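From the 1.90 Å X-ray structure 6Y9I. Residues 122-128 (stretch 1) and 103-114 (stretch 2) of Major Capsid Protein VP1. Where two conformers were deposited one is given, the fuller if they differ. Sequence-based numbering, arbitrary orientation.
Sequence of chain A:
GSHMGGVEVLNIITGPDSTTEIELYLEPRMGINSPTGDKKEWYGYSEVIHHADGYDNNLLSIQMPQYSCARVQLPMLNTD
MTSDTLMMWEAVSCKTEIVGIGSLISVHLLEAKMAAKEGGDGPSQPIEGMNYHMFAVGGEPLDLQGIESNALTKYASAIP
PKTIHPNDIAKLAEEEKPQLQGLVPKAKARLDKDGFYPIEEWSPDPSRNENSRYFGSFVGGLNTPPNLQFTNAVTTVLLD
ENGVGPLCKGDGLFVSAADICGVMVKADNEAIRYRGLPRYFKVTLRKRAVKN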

ATOM      1  N   GLY A 122     -10.897  -1.817  29.069  1.00 29.50           N
ATOM      2  CA  GLY A 122     -10.114  -2.109  27.867  1.00 28.82           C
ATOM      3  C   GLY A 122      -8.794  -1.370  27.933  1.00 25.66           C
ATOM      4  O   GLY A 122      -8.535  -0.618  28.875  1.00 26.01           O
ATOM      5  N   PRO A 123      -7.981  -1.494  26.874  1.00 25.91           N
ATOM      6  CA  PRO A 123      -6.741  -0.754  26.774  1.00 24.46           C
ATOM      7  C   PRO A 123      -7.074   0.703  26.437  1.00 25.49           C
ATOM      8  O   PRO A 123      -8.206   1.016  26.057  1.00 23.00           O
ATOM      9  CB  PRO A 123      -6.049  -1.448  25.597  1.00 26.80           C
ATOM     10  CG  PRO A 123      -7.174  -1.814  24.681  1.00 24.84           C
ATOM     11  CD  PRO A 123      -8.320  -2.160  25.606  1.00 27.89           C
ATOM     12  N   SER A 124      -6.097   1.589  26.565  1.00 23.44           N
ATOM     13  CA  SER A 124      -6.240   2.936  25.974  1.00 23.46           C
ATOM     14  C   SER A 124      -6.210   2.805  24.462  1.00 22.10           C
ATOM     15  O   SER A 124      -5.654   1.800  23.921  1.00 22.40           O
ATOM     16  CB  SER A 124      -5.188   3.907  26.447  1.00 22.07           C
ATOM     17  OG  SER A 124      -4.003   3.752  25.692  1.00 25.41           O
ATOM     18  N   GLN A 125      -6.771   3.799  23.787  1.00 22.60           N
ATOM     19  CA  GLN A 125      -6.455   4.007  22.358  1.00 24.77           C
ATOM     20  C   GLN A 125      -4.962   4.293  22.315  1.00 22.23           C
ATOM     21  O   GLN A 125      -4.466   5.056  23.126  1.00 21.78           O
ATOM     22  CB  GLN A 125      -7.253   5.153  21.739  1.00 29.01           C
ATOM     23  CG  GLN A 125      -8.568   4.724  21.141  1.00 35.98           C
ATOM     24  CD  GLN A 125      -9.325   5.952  20.706  1.00 43.66           C
ATOM     25  OE1 GLN A 125      -8.746   6.895  20.170  1.00 45.90           O
ATOM     26  NE2 GLN A 125     -10.626   5.946  20.956  1.00 49.31           N
ATOM     27  N   PRO A 126      -4.212   3.646  21.412  1.00 20.80           N
ATOM     28  CA  PRO A 126      -2.792   3.922  21.256  1.00 20.00           C
ATOM     29  C   PRO A 126      -2.603   5.173  20.386  1.00 20.52           C
ATOM     30  O   PRO A 126      -3.567   5.681  19.843  1.00 22.13           O
ATOM     31  CB  PRO A 126      -2.296   2.696  20.506  1.00 20.19           C
ATOM     32  CG  PRO A 126      -3.499   2.381  19.568  1.00 20.57           C
ATOM     33  CD  PRO A 126      -4.707   2.648  20.439  1.00 21.16           C
ATOM     34  N   ILE A 127      -1.370   5.635  20.260  1.00 21.56           N
ATOM     35  CA  ILE A 127      -1.025   6.695  19.280  1.00 20.62           C
ATOM     36  C   ILE A 127      -1.479   6.225  17.888  1.00 23.96           C
ATOM     37  O   ILE A 127      -1.147   5.105  17.486  1.00 23.15           O
ATOM     38  CB  ILE A 127       0.464   7.060  19.338  1.00 20.30           C
ATOM     39  CG1 ILE A 127       0.886   7.515  20.739  1.00 20.25           C
ATOM     40  CG2 ILE A 127       0.793   8.110  18.293  1.00 19.65           C
ATOM     41  CD1 ILE A 127       0.212   8.779  21.213  1.00 19.91           C
ATOM     42  N   GLU A 128      -2.269   7.060  17.206  1.00 21.90           N
ATOM     43  CA  GLU A 128      -2.680   6.842  15.806  1.00 23.00           C
ATOM     44  C   GLU A 128      -3.028   8.179  15.152  1.00 22.29           C
ATOM     45  O   GLU A 128      -2.999   9.212  15.821  1.00 23.87           O
ATOM     46  CB  GLU A 128      -3.834   5.835  15.756  1.00 26.18           C
ATOM     47  CG  GLU A 128      -5.076   6.224  16.543  1.00 29.29           C
ATOM     48  CD  GLU A 128      -6.115   5.093  16.615  1.00 38.23           C
ATOM     49  OE1 GLU A 128      -5.736   3.923  16.361  1.00 36.58           O
ATOM     50  OE2 GLU A 128      -7.312   5.379  16.884  1.00 38.72           O
TER
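Stretch 2 (103-114) SLISVHLLEAKM

Stretch 1 is an extended segment without regular helix or strand. Stretch 2 wraps along it as an irregular chain. It leaves a 3-10 segment at Ser-103 to Ile-105, passes through loop, and makes a type II turn from Leu-109 to Ala-112. Glu-111 takes the positive phi (73°) of that turn, and Ala-112 N closes it on Leu-109 O at 3.1 Å. Leu-104 lies near Ile-127 (CA to CA 6.0 Å), and Met-114 lies near Ser-124 (CA to CA 4.3 Å), where the backbones form a single bridge. Overall the two chains run in roughly opposite directions.

Successive amides reach two sections of stretch 2: Ser-124 N donates to Val-107 O (2.7 Å) and Gln-125 N to Lys-113 O (2.8 Å). The p rotamer of Ser-124 (chi1 83°) places OG where it accepts from Leu-109 N (3.3 Å) and donates to Gln-125 O (2.9 Å). Ser-106, in the t rotamer, has its OG accept from His-108 N (3.2 Å), a bond within the loop.

Ile-127 points toward stretch 2. With chi1 and chi2 both m, its CD1 lies 3.8 Å from CD1 of Leu-109, which is m,t and also points toward its partner. Leu-104 starts sideways, but its m,t rotamer brings CD2 to 4.1 Å from Ile-127 CB. Val-107 contacts both prolines: its CB is 3.5 Å from Pro-123 CB, and its CG1 is 4.0 Å from Pro-126 CB. Met-114 extends t,t before chi3 turns to p; its SD accepts a weak hydrogen bond from Gly-122 N at 3.5 Å. The end of Lys-113 leads away, yet its CE passes 3.2 Å from Gln-125 NE2.

Water 1 accepts from Ile-127 N (3.0 Å) and donates to Leu-104 O and Ser-106 O (both 2.7 Å), bridging the stretches.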

ATOM      1  N   SER A 103       7.855   2.364  21.403  1.00 20.15           N
ATOM      2  CA  SER A 103       7.028   3.101  22.404  1.00 19.33           C
ATOM      3  C   SER A 103       5.597   3.313  21.893  1.00 19.90           C
ATOM      4  O   SER A 103       4.662   3.382  22.697  1.00 20.00           O
ATOM      5  CB  SER A 103       7.707   4.400  22.839  1.00 18.71           C
ATOM      6  OG  SER A 103       7.547   5.461  21.900  1.00 20.56           O
ATOM      7  N   LEU A 104       5.382   3.289  20.593  1.00 21.41           N
ATOM      8  CA  LEU A 104       4.040   3.539  20.030  1.00 21.33           C
ATOM      9  C   LEU A 104       3.116   2.324  20.174  1.00 20.77           C
ATOM     10  O   LEU A 104       1.937   2.475  19.789  1.00 20.15           O
ATOM     11  CB  LEU A 104       4.204   3.959  18.563  1.00 21.27           C
ATOM     12  CG  LEU A 104       5.070   5.188  18.322  1.00 22.27           C
ATOM     13  CD1 LEU A 104       5.206   5.435  16.835  1.00 22.53           C
ATOM     14  CD2 LEU A 104       4.516   6.438  19.025  1.00 23.84           C
ATOM     15  N   ILE A 105       3.575   1.178  20.696  1.00 21.59           N
ATOM     16  CA  ILE A 105       2.681   0.013  20.987  1.00 21.81           C
ATOM     17  C   ILE A 105       1.876   0.270  22.269  1.00 21.87           C
ATOM     18  O   ILE A 105       0.887  -0.441  22.453  1.00 22.42           O
ATOM     19  CB  ILE A 105       3.422  -1.341  21.072  1.00 22.40           C
ATOM     20  CG1 ILE A 105       4.188  -1.489  22.392  1.00 22.26           C
ATOM     21  CG2 ILE A 105       4.322  -1.546  19.848  1.00 25.16           C
ATOM     22  CD1 ILE A 105       4.641  -2.909  22.732  1.00 25.55           C
ATOM     23  N   SER A 106       2.232   1.246  23.118  1.00 22.94           N
ATOM     24  CA  SER A 106       1.585   1.427  24.446  1.00 22.90           C
ATOM     25  C   SER A 106       0.069   1.538  24.295  1.00 23.21           C
ATOM     26  O   SER A 106      -0.408   2.395  23.509  1.00 22.44           O
ATOM     27  CB  SER A 106       2.078   2.609  25.219  1.00 23.65           C
ATOM     28  OG  SER A 106       1.417   2.655  26.488  1.00 26.13           O
ATOM     29  N   VAL A 107      -0.658   0.734  25.071  1.00 21.05           N
ATOM     30  CA  VAL A 107      -2.132   0.846  25.192  1.00 22.84           C
ATOM     31  C   VAL A 107      -2.447   1.086  26.678  1.00 22.78           C
ATOM     32  O   VAL A 107      -3.544   0.760  27.114  1.00 22.83           O
ATOM     33  CB  VAL A 107      -2.860  -0.346  24.543  1.00 23.45           C
ATOM     34  CG1 VAL A 107      -2.624  -0.392  23.042  1.00 26.52           C
ATOM     35  CG2 VAL A 107      -2.479  -1.695  25.124  1.00 25.28           C
ATOM     36  N   HIS A 108      -1.556   1.795  27.377  1.00 23.07           N
ATOM     37  CA  HIS A 108      -1.786   2.288  28.765  1.00 23.15           C
ATOM     38  C   HIS A 108      -1.328   3.751  28.854  1.00 24.20           C
ATOM     39  O   HIS A 108      -0.699   4.143  29.824  1.00 22.32           O
ATOM     40  CB  HIS A 108      -1.129   1.352  29.773  1.00 22.36           C
ATOM     41  CG  HIS A 108       0.289   1.046  29.455  1.00 21.52           C
ATOM     42  ND1 HIS A 108       1.295   1.962  29.653  1.00 23.01           N
ATOM     43  CD2 HIS A 108       0.877  -0.080  28.992  1.00 23.13           C
ATOM     44  CE1 HIS A 108       2.442   1.431  29.270  1.00 22.86           C
ATOM     45  NE2 HIS A 108       2.215   0.172  28.894  1.00 22.50           N
ATOM     46  N   LEU A 109      -1.671   4.526  27.840  1.00 23.83           N
ATOM     47  CA  LEU A 109      -1.329   5.963  27.739  1.00 21.71           C
ATOM     48  C   LEU A 109      -2.057   6.746  28.845  1.00 22.74           C
ATOM     49  O   LEU A 109      -3.286   6.709  28.940  1.00 21.08           O
ATOM     50  CB  LEU A 109      -1.688   6.451  26.328  1.00 22.57           C
ATOM     51  CG  LEU A 109      -0.769   5.985  25.192  1.00 22.38           C
ATOM     52  CD1 LEU A 109      -1.242   6.526  23.854  1.00 24.83           C
ATOM     53  CD2 LEU A 109       0.655   6.413  25.423  1.00 22.93           C
ATOM     54  N   LEU A 110      -1.289   7.464  29.660  0.50 22.92           N
ATOM     55  CA  LEU A 110      -1.826   8.306  30.759  0.50 23.27           C
ATOM     56  C   LEU A 110      -2.830   9.308  30.179  0.50 23.33           C
ATOM     57  O   LEU A 110      -2.534   9.942  29.159  0.50 22.42           O
ATOM     58  CB  LEU A 110      -0.670   9.015  31.467  0.50 22.28           C
ATOM     59  CG  LEU A 110       0.076   8.149  32.475  0.50 21.50           C
ATOM     60  CD1 LEU A 110       1.416   8.766  32.831  0.50 21.39           C
ATOM     61  CD2 LEU A 110      -0.763   7.954  33.719  0.50 21.40           C
ATOM     62  N   GLU A 111      -3.992   9.392  30.821  1.00 24.82           N
ATOM     63  CA  GLU A 111      -5.098  10.325  30.506  1.00 25.28           C
ATOM     64  C   GLU A 111      -5.829   9.916  29.222  1.00 23.82           C
ATOM     65  O   GLU A 111      -6.785  10.611  28.880  1.00 25.55           O
ATOM     66  CB  GLU A 111      -4.594  11.765  30.415  1.00 28.20           C
ATOM     67  CG  GLU A 111      -4.226  12.322  31.775  1.00 33.18           C
ATOM     68  CD  GLU A 111      -3.825  13.786  31.772  1.00 33.42           C
ATOM     69  OE1 GLU A 111      -4.111  14.477  30.789  1.00 34.45           O
ATOM     70  OE2 GLU A 111      -3.255  14.225  32.766  1.00 39.69           O
ATOM     71  N   ALA A 112      -5.482   8.801  28.577  1.00 23.36           N
ATOM     72  CA  ALA A 112      -5.978   8.499  27.210  1.00 24.54           C
ATOM     73  C   ALA A 112      -7.331   7.775  27.280  1.00 23.62           C
ATOM     74  O   ALA A 112      -7.557   7.017  28.205  1.00 24.82           O
ATOM     75  CB  ALA A 112      -4.967   7.719  26.425  1.00 23.82           C
ATOM     76  N   LYS A 113      -8.200   8.059  26.318  1.00 23.46           N
ATOM     77  CA  LYS A 113      -9.517   7.414  26.091  1.00 26.08           C
ATOM     78  C   LYS A 113      -9.366   5.884  26.103  1.00 24.11           C
ATOM     79  O   LYS A 113      -8.426   5.342  25.482  1.00 24.28           O
ATOM     80  CB  LYS A 113     -10.084   7.907  24.752  1.00 28.90           C
ATOM     81  CG  LYS A 113     -11.478   7.419  24.397  1.00 35.06           C
ATOM     82  CD  LYS A 113     -11.948   7.945  23.048  1.00 38.97           C
ATOM     83  CE  LYS A 113     -13.119   7.176  22.453  1.00 45.81           C
ATOM     84  NZ  LYS A 113     -14.430   7.610  23.014  1.00 46.50           N
ATOM     85  N   MET A 114     -10.304   5.203  26.747  1.00 22.83           N
ATOM     86  CA  MET A 114     -10.366   3.728  26.807  1.00 24.82           C
ATOM     87  C   MET A 114     -10.991   3.211  25.505  1.00 26.01           C
ATOM     88  O   MET A 114     -12.078   3.674  25.105  1.00 27.41           O
ATOM     89  CB  MET A 114     -11.213   3.276  28.003  1.00 25.41           C
ATOM     90  CG  MET A 114     -11.417   1.790  28.045  1.00 27.38           C
ATOM     91  SD  MET A 114     -12.348   1.278  29.542  1.00 28.34           S
ATOM     92  CE  MET A 114     -14.000   1.835  29.104  1.00 27.85           C
TER
HETATM   93  O   HOH W   1       0.655   4.008  21.671  1.00 18.67           O
HETATM   94  O   HOH W   2      -0.151   2.692  17.576  1.00 21.66           O